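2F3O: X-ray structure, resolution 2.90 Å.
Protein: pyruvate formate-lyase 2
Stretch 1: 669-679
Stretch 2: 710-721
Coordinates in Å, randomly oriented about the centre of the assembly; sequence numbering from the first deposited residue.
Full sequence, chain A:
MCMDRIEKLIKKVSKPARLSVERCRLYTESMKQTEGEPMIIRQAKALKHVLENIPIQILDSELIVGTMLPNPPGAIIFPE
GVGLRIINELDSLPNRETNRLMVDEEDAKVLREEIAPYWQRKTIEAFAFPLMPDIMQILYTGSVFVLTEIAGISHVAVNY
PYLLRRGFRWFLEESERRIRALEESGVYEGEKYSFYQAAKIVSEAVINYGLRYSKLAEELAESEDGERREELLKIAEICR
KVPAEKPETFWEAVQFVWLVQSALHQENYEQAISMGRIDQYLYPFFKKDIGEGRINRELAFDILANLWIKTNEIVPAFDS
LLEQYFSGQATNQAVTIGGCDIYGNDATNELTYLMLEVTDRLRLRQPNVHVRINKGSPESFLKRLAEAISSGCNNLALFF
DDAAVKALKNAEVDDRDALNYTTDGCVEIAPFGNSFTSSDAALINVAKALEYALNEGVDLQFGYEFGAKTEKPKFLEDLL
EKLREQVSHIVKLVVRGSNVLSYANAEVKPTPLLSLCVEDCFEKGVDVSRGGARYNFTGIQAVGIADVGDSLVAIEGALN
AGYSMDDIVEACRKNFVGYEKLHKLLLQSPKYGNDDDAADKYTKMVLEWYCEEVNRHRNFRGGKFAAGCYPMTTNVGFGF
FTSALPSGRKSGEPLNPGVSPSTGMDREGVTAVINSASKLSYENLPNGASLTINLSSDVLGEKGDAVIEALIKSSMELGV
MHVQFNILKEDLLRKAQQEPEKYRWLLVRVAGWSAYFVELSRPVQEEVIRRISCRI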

ATOM      1  N   GLY A 669      45.510  28.526  17.934  1.00 64.53           N
ATOM      2  CA  GLY A 669      44.391  28.861  18.794  1.00 64.00           C
ATOM      3  C   GLY A 669      42.987  28.741  18.272  1.00 63.70           C
ATOM      4  O   GLY A 669      42.666  27.868  17.475  1.00 63.85           O
ATOM      5  N   VAL A 670      42.149  29.645  18.736  1.00 63.29           N
ATOM      6  CA  VAL A 670      40.717  29.486  18.608  1.00 62.90           C
ATOM      7  C   VAL A 670      40.159  29.584  17.171  1.00 62.74           C
ATOM      8  O   VAL A 670      39.255  28.805  16.805  1.00 62.81           O
ATOM      9  N   THR A 671      40.732  30.468  16.346  1.00 62.11           N
ATOM     10  CA  THR A 671      40.365  30.524  14.924  1.00 61.49           C
ATOM     11  C   THR A 671      40.753  29.207  14.236  1.00 61.08           C
ATOM     12  O   THR A 671      39.970  28.643  13.481  1.00 60.96           O
ATOM     13  N   ALA A 672      41.931  28.684  14.569  1.00 60.50           N
ATOM     14  CA  ALA A 672      42.408  27.412  14.021  1.00 59.80           C
ATOM     15  C   ALA A 672      41.572  26.189  14.433  1.00 59.26           C
ATOM     16  O   ALA A 672      41.555  25.174  13.725  1.00 59.28           O
ATOM     17  N   VAL A 673      40.895  26.280  15.576  1.00 58.47           N
ATOM     18  CA  VAL A 673      39.970  25.225  16.006  1.00 57.59           C
ATOM     19  C   VAL A 673      38.753  25.204  15.081  1.00 57.13           C
ATOM     20  O   VAL A 673      38.302  24.140  14.626  1.00 56.55           O
ATOM     21  N   ILE A 674      38.266  26.403  14.784  1.00 56.46           N
ATOM     22  CA  ILE A 674      37.124  26.581  13.918  1.00 56.14           C
ATOM     23  C   ILE A 674      37.407  26.100  12.481  1.00 56.43           C
ATOM     24  O   ILE A 674      36.558  25.451  11.866  1.00 56.87           O
ATOM     25  N   ASN A 675      38.612  26.369  11.972  1.00 56.42           N
ATOM     26  CA  ASN A 675      39.005  25.907  10.637  1.00 56.00           C
ATOM     27  C   ASN A 675      39.037  24.389  10.589  1.00 55.92           C
ATOM     28  O   ASN A 675      38.508  23.789   9.659  1.00 55.79           O
ATOM     29  N   SER A 676      39.623  23.790  11.620  1.00 55.86           N
ATOM     30  CA  SER A 676      39.646  22.344  11.780  1.00 56.21           C
ATOM     31  C   SER A 676      38.248  21.736  11.821  1.00 56.18           C
ATOM     32  O   SER A 676      37.987  20.743  11.135  1.00 56.34           O
ATOM     33  N   ALA A 677      37.363  22.338  12.622  1.00 55.89           N
ATOM     34  CA  ALA A 677      35.993  21.844  12.810  1.00 55.20           C
ATOM     35  C   ALA A 677      35.153  21.999  11.554  1.00 54.83           C
ATOM     36  O   ALA A 677      34.265  21.192  11.293  1.00 54.90           O
ATOM     37  N   SER A 678      35.462  23.009  10.748  1.00 54.20           N
ATOM     38  CA  SER A 678      34.688  23.252   9.549  1.00 53.82           C
ATOM     39  C   SER A 678      35.191  22.431   8.375  1.00 53.70           C
ATOM     40  O   SER A 678      34.853  22.708   7.236  1.00 53.81           O
ATOM     41  N   LYS A 679      36.011  21.428   8.640  1.00 53.54           N
ATOM     42  CA  LYS A 679      36.466  20.551   7.579  1.00 53.42           C
ATOM     43  C   LYS A 679      35.598  19.304   7.549  1.00 53.50           C
ATOM     44  O   LYS A 679      35.556  18.590   6.539  1.00 53.77           O
ATOM     45  N   ALA A 710      33.967  38.585  15.008  1.00 64.50           N
ATOM     46  CA  ALA A 710      34.967  38.053  14.076  1.00 63.82           C
ATOM     47  C   ALA A 710      34.836  36.559  14.008  1.00 63.33           C
ATOM     48  O   ALA A 710      34.755  35.997  12.931  1.00 63.23           O
ATOM     49  N   LEU A 711      34.778  35.933  15.175  1.00 62.91           N
ATOM     50  CA  LEU A 711      34.630  34.494  15.263  1.00 62.64           C
ATOM     51  C   LEU A 711      33.275  34.001  14.741  1.00 62.45           C
ATOM     52  O   LEU A 711      33.220  32.948  14.095  1.00 62.52           O
ATOM     53  N   ILE A 712      32.207  34.761  15.004  1.00 61.90           N
ATOM     54  CA  ILE A 712      30.867  34.432  14.489  1.00 61.32           C
ATOM     55  C   ILE A 712      30.857  34.439  12.966  1.00 60.98           C
ATOM     56  O   ILE A 712      30.448  33.454  12.352  1.00 61.30           O
ATOM     57  N   LYS A 713      31.359  35.518  12.363  1.00 60.24           N
ATOM     58  CA  LYS A 713      31.387  35.646  10.907  1.00 59.41           C
ATOM     59  C   LYS A 713      32.368  34.675  10.266  1.00 59.32           C
ATOM     60  O   LYS A 713      32.211  34.289   9.109  1.00 59.24           O
ATOM     61  N   SER A 714      33.367  34.263  11.035  1.00 59.26           N
ATOM     62  CA  SER A 714      34.344  33.307  10.551  1.00 59.17           C
ATOM     63  C   SER A 714      33.757  31.904  10.495  1.00 59.16           C
ATOM     64  O   SER A 714      33.947  31.205   9.510  1.00 59.40           O
ATOM     65  N   SER A 715      33.034  31.502  11.538  1.00 58.87           N
ATOM     66  CA  SER A 715      32.386  30.188  11.572  1.00 58.71           C
ATOM     67  C   SER A 715      31.248  30.055  10.557  1.00 58.42           C
ATOM     68  O   SER A 715      30.890  28.953  10.139  1.00 58.42           O
ATOM     69  N   MET A 716      30.676  31.187  10.178  1.00 58.01           N
ATOM     70  CA  MET A 716      29.660  31.213   9.156  1.00 57.95           C
ATOM     71  C   MET A 716      30.292  31.045   7.787  1.00 57.77           C
ATOM     72  O   MET A 716      29.839  30.219   6.988  1.00 57.82           O
ATOM     73  N   GLU A 717      31.345  31.822   7.536  1.00 57.61           N
ATOM     74  CA  GLU A 717      32.053  31.806   6.258  1.00 57.40           C
ATOM     75  C   GLU A 717      32.718  30.459   5.968  1.00 56.61           C
ATOM     76  O   GLU A 717      32.700  29.979   4.844  1.00 56.43           O
ATOM     77  N   LEU A 718      33.267  29.835   7.001  1.00 56.09           N
ATOM     78  CA  LEU A 718      33.943  28.538   6.863  1.00 55.54           C
ATOM     79  C   LEU A 718      32.989  27.354   6.916  1.00 55.14           C
ATOM     80  O   LEU A 718      33.415  26.215   6.749  1.00 54.90           O
ATOM     81  N   GLY A 719      31.713  27.629   7.174  1.00 54.67           N
ATOM     82  CA  GLY A 719      30.673  26.618   7.116  1.00 54.01           C
ATOM     83  C   GLY A 719      30.684  25.597   8.231  1.00 53.22           C
ATOM     84  O   GLY A 719      30.879  24.404   8.007  1.00 53.43           O
ATOM     85  N   VAL A 720      30.466  26.054   9.444  1.00 52.61           N
ATOM     86  CA  VAL A 720      30.334  25.122  10.544  1.00 52.03           C
ATOM     87  C   VAL A 720      28.820  25.017  10.836  1.00 51.66           C
ATOM     88  O   VAL A 720      28.045  25.835  10.343  1.00 51.63           O
ATOM     89  N   MET A 721      28.374  23.998  11.562  1.00 51.12           N
ATOM     90  CA  MET A 721      26.937  23.874  11.806  1.00 50.58           C
ATOM     91  C   MET A 721      26.546  24.644  13.048  1.00 50.44           C
ATOM     92  O   MET A 721      25.596  25.426  13.048  1.00 50.36           O
TER

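Helix 670-677 and helix 710-717 run nearly parallel, 19° apart, with axes 9.9 Å apart at closest approach. That spacing leaves room for branched aliphatic side chains between them, and no clear hydrogen bond crosses the contact.

L711 opens the packing: its CA-CB bond points sideways, but the m,t rotamer carries its end nearer to stretch 1. There its forked tip reaches three residues: CD1 lies 3.7 Å from V670 CG1 and CD2 is nearly as close to that atom, at 3.8 Å; CD2 also lies 3.9 Å from I674 CD1 and 3.5 Å from T671 OG1. I712, by contrast, points away and K713 is out of reach.

S714 points toward stretch 1, yet S714 OG stays 4.8 Å from T671 CG2. S715 suits a tight place: I674 CG2 approaches its OG to 3.4 Å, and in the m rotamer this hydroxyl is satisfied within its own helix, donating to L711 O at 2.9 Å. I674, itself m,t and pointing toward stretch 2, thus fits between L711, S715 and L718.

L718, also m,t, points toward stretch 1. Leucine is long enough for its CD1 to meet two residues, apolar against I674 CG2 at 4.2 Å and 3.4 Å from N675 OD1; the amide of N675 is held by a bond from ND2 to T671 O (2.8 Å). S678, in the p rotamer, packs closely here, its CB 3.1 Å from L718 O and its OG 3.5 Å from L718 CB.

G719 is the first residue to leave helical phi/psi, in a Schellman motif, and its positive phi favours glycine. The chain then brings V720 alongside S678, with CA atoms 4.8 Å apart. V720 CG2 covers the small side chain of A677, 4.2 Å from its CB, and lies 4.1 Å from S678 CA.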

ATOM      1  CB  VAL A 670      40.006  30.367  19.650  1.00 62.82           C
ATOM      2  CG1 VAL A 670      38.790  31.050  19.096  1.00 62.73           C
ATOM      3  CG2 VAL A 670      39.679  29.527  20.859  1.00 62.97           C
ATOM      4  CB  THR A 671      40.980  31.764  14.210  1.00 61.61           C
ATOM      5  OG1 THR A 671      40.252  32.940  14.575  1.00 61.55           O
ATOM      6  CG2 THR A 671      40.948  31.635  12.691  1.00 61.85           C
ATOM      7  CB  ALA A 672      43.875  27.196  14.382  1.00 59.85           C
ATOM      8  CB  VAL A 673      39.521  25.429  17.462  1.00 57.27           C
ATOM      9  CG1 VAL A 673      38.438  24.466  17.816  1.00 56.94           C
ATOM     10  CG2 VAL A 673      40.682  25.234  18.386  1.00 57.28           C
ATOM     11  CB  ILE A 674      36.641  28.028  13.984  1.00 55.73           C
ATOM     12  CG1 ILE A 674      36.179  28.324  15.402  1.00 55.29           C
ATOM     13  CG2 ILE A 674      35.530  28.280  13.008  1.00 55.50           C
ATOM     14  CD1 ILE A 674      35.883  29.766  15.650  1.00 55.50           C
ATOM     15  CB  ASN A 675      40.357  26.486  10.213  1.00 55.72           C
ATOM     16  CG  ASN A 675      40.260  27.933   9.773  1.00 55.92           C
ATOM     17  OD1 ASN A 675      40.144  28.218   8.586  1.00 56.76           O
ATOM     18  ND2 ASN A 675      40.288  28.854  10.728  1.00 55.48           N
ATOM     19  CB  SER A 676      40.378  21.959  13.069  1.00 56.41           C
ATOM     20  OG  SER A 676      41.731  21.637  12.833  1.00 57.10           O
ATOM     21  CB  ALA A 677      35.314  22.525  13.997  1.00 54.84           C
ATOM     22  CB  SER A 678      34.728  24.725   9.186  1.00 53.82           C
ATOM     23  OG  SER A 678      35.874  25.017   8.413  1.00 53.90           O
ATOM     24  CB  LYS A 679      37.929  20.186   7.779  1.00 53.20           C
ATOM     25  CG  LYS A 679      38.854  21.290   7.378  1.00 53.11           C
ATOM     26  CD  LYS A 679      40.134  21.180   8.151  1.00 54.02           C
ATOM     27  CE  LYS A 679      41.212  22.059   7.560  1.00 53.91           C
ATOM     28  NZ  LYS A 679      42.497  21.704   8.226  1.00 53.51           N
ATOM     29  CB  ALA A 710      36.377  38.426  14.504  1.00 63.54           C
ATOM     30  CB  LEU A 711      34.852  34.020  16.698  1.00 62.60           C
ATOM     31  CG  LEU A 711      36.284  34.136  17.229  1.00 62.39           C
ATOM     32  CD1 LEU A 711      36.337  33.767  18.718  1.00 61.00           C
ATOM     33  CD2 LEU A 711      37.255  33.296  16.403  1.00 61.04           C
ATOM     34  CB  ILE A 712      29.762  35.391  15.013  1.00 61.37           C
ATOM     35  CG1 ILE A 712      29.547  35.205  16.509  1.00 61.16           C
ATOM     36  CG2 ILE A 712      28.426  35.156  14.306  1.00 61.01           C
ATOM     37  CD1 ILE A 712      28.689  36.283  17.114  1.00 60.95           C
ATOM     38  CB  LYS A 713      31.705  37.076  10.497  1.00 59.06           C
ATOM     39  CG  LYS A 713      30.611  38.056  10.851  1.00 58.05           C
ATOM     40  CD  LYS A 713      30.942  39.448  10.372  1.00 56.68           C
ATOM     41  CE  LYS A 713      29.678  40.262  10.208  1.00 56.65           C
ATOM     42  NZ  LYS A 713      29.878  41.528   9.457  1.00 55.71           N
ATOM     43  CB  SER A 714      35.595  33.311  11.423  1.00 59.07           C
ATOM     44  OG  SER A 714      36.635  32.597  10.794  1.00 58.96           O
ATOM     45  CB  SER A 715      31.834  29.908  12.967  1.00 58.94           C
ATOM     46  OG  SER A 715      32.825  30.107  13.960  1.00 59.78           O
ATOM     47  CB  MET A 716      28.900  32.524   9.217  1.00 57.72           C
ATOM     48  CG  MET A 716      27.830  32.645   8.181  1.00 57.91           C
ATOM     49  SD  MET A 716      26.873  34.114   8.511  1.00 58.65           S
ATOM     50  CE  MET A 716      26.336  33.765  10.174  1.00 57.85           C
ATOM     51  CB  GLU A 717      33.086  32.929   6.211  1.00 57.62           C
ATOM     52  CG  GLU A 717      33.557  33.275   4.802  1.00 60.05           C
ATOM     53  CD  GLU A 717      32.407  33.673   3.858  1.00 63.10           C
ATOM     54  OE1 GLU A 717      32.364  33.143   2.716  1.00 63.37           O
ATOM     55  OE2 GLU A 717      31.551  34.511   4.250  1.00 63.64           O
ATOM     56  CB  LEU A 718      35.022  28.356   7.939  1.00 55.40           C
ATOM     57  CG  LEU A 718      36.244  29.275   7.872  1.00 55.16           C
ATOM     58  CD1 LEU A 718      36.955  29.315   9.230  1.00 53.71           C
ATOM     59  CD2 LEU A 718      37.183  28.867   6.720  1.00 54.74           C
ATOM     60  CB  VAL A 720      31.223  25.593  11.722  1.00 51.95           C
ATOM     61  CG1 VAL A 720      30.434  26.366  12.772  1.00 51.70           C
ATOM     62  CG2 VAL A 720      31.960  24.444  12.323  1.00 51.74           C
ATOM     63  CB  MET A 721      26.514  22.410  11.958  1.00 50.68           C
ATOM     64  CG  MET A 721      25.001  22.223  12.107  1.00 50.38           C
ATOM     65  SD  MET A 721      24.433  20.510  11.992  1.00 50.13           S
ATOM     66  CE  MET A 721      24.712  20.157  10.270  1.00 50.12           C
TER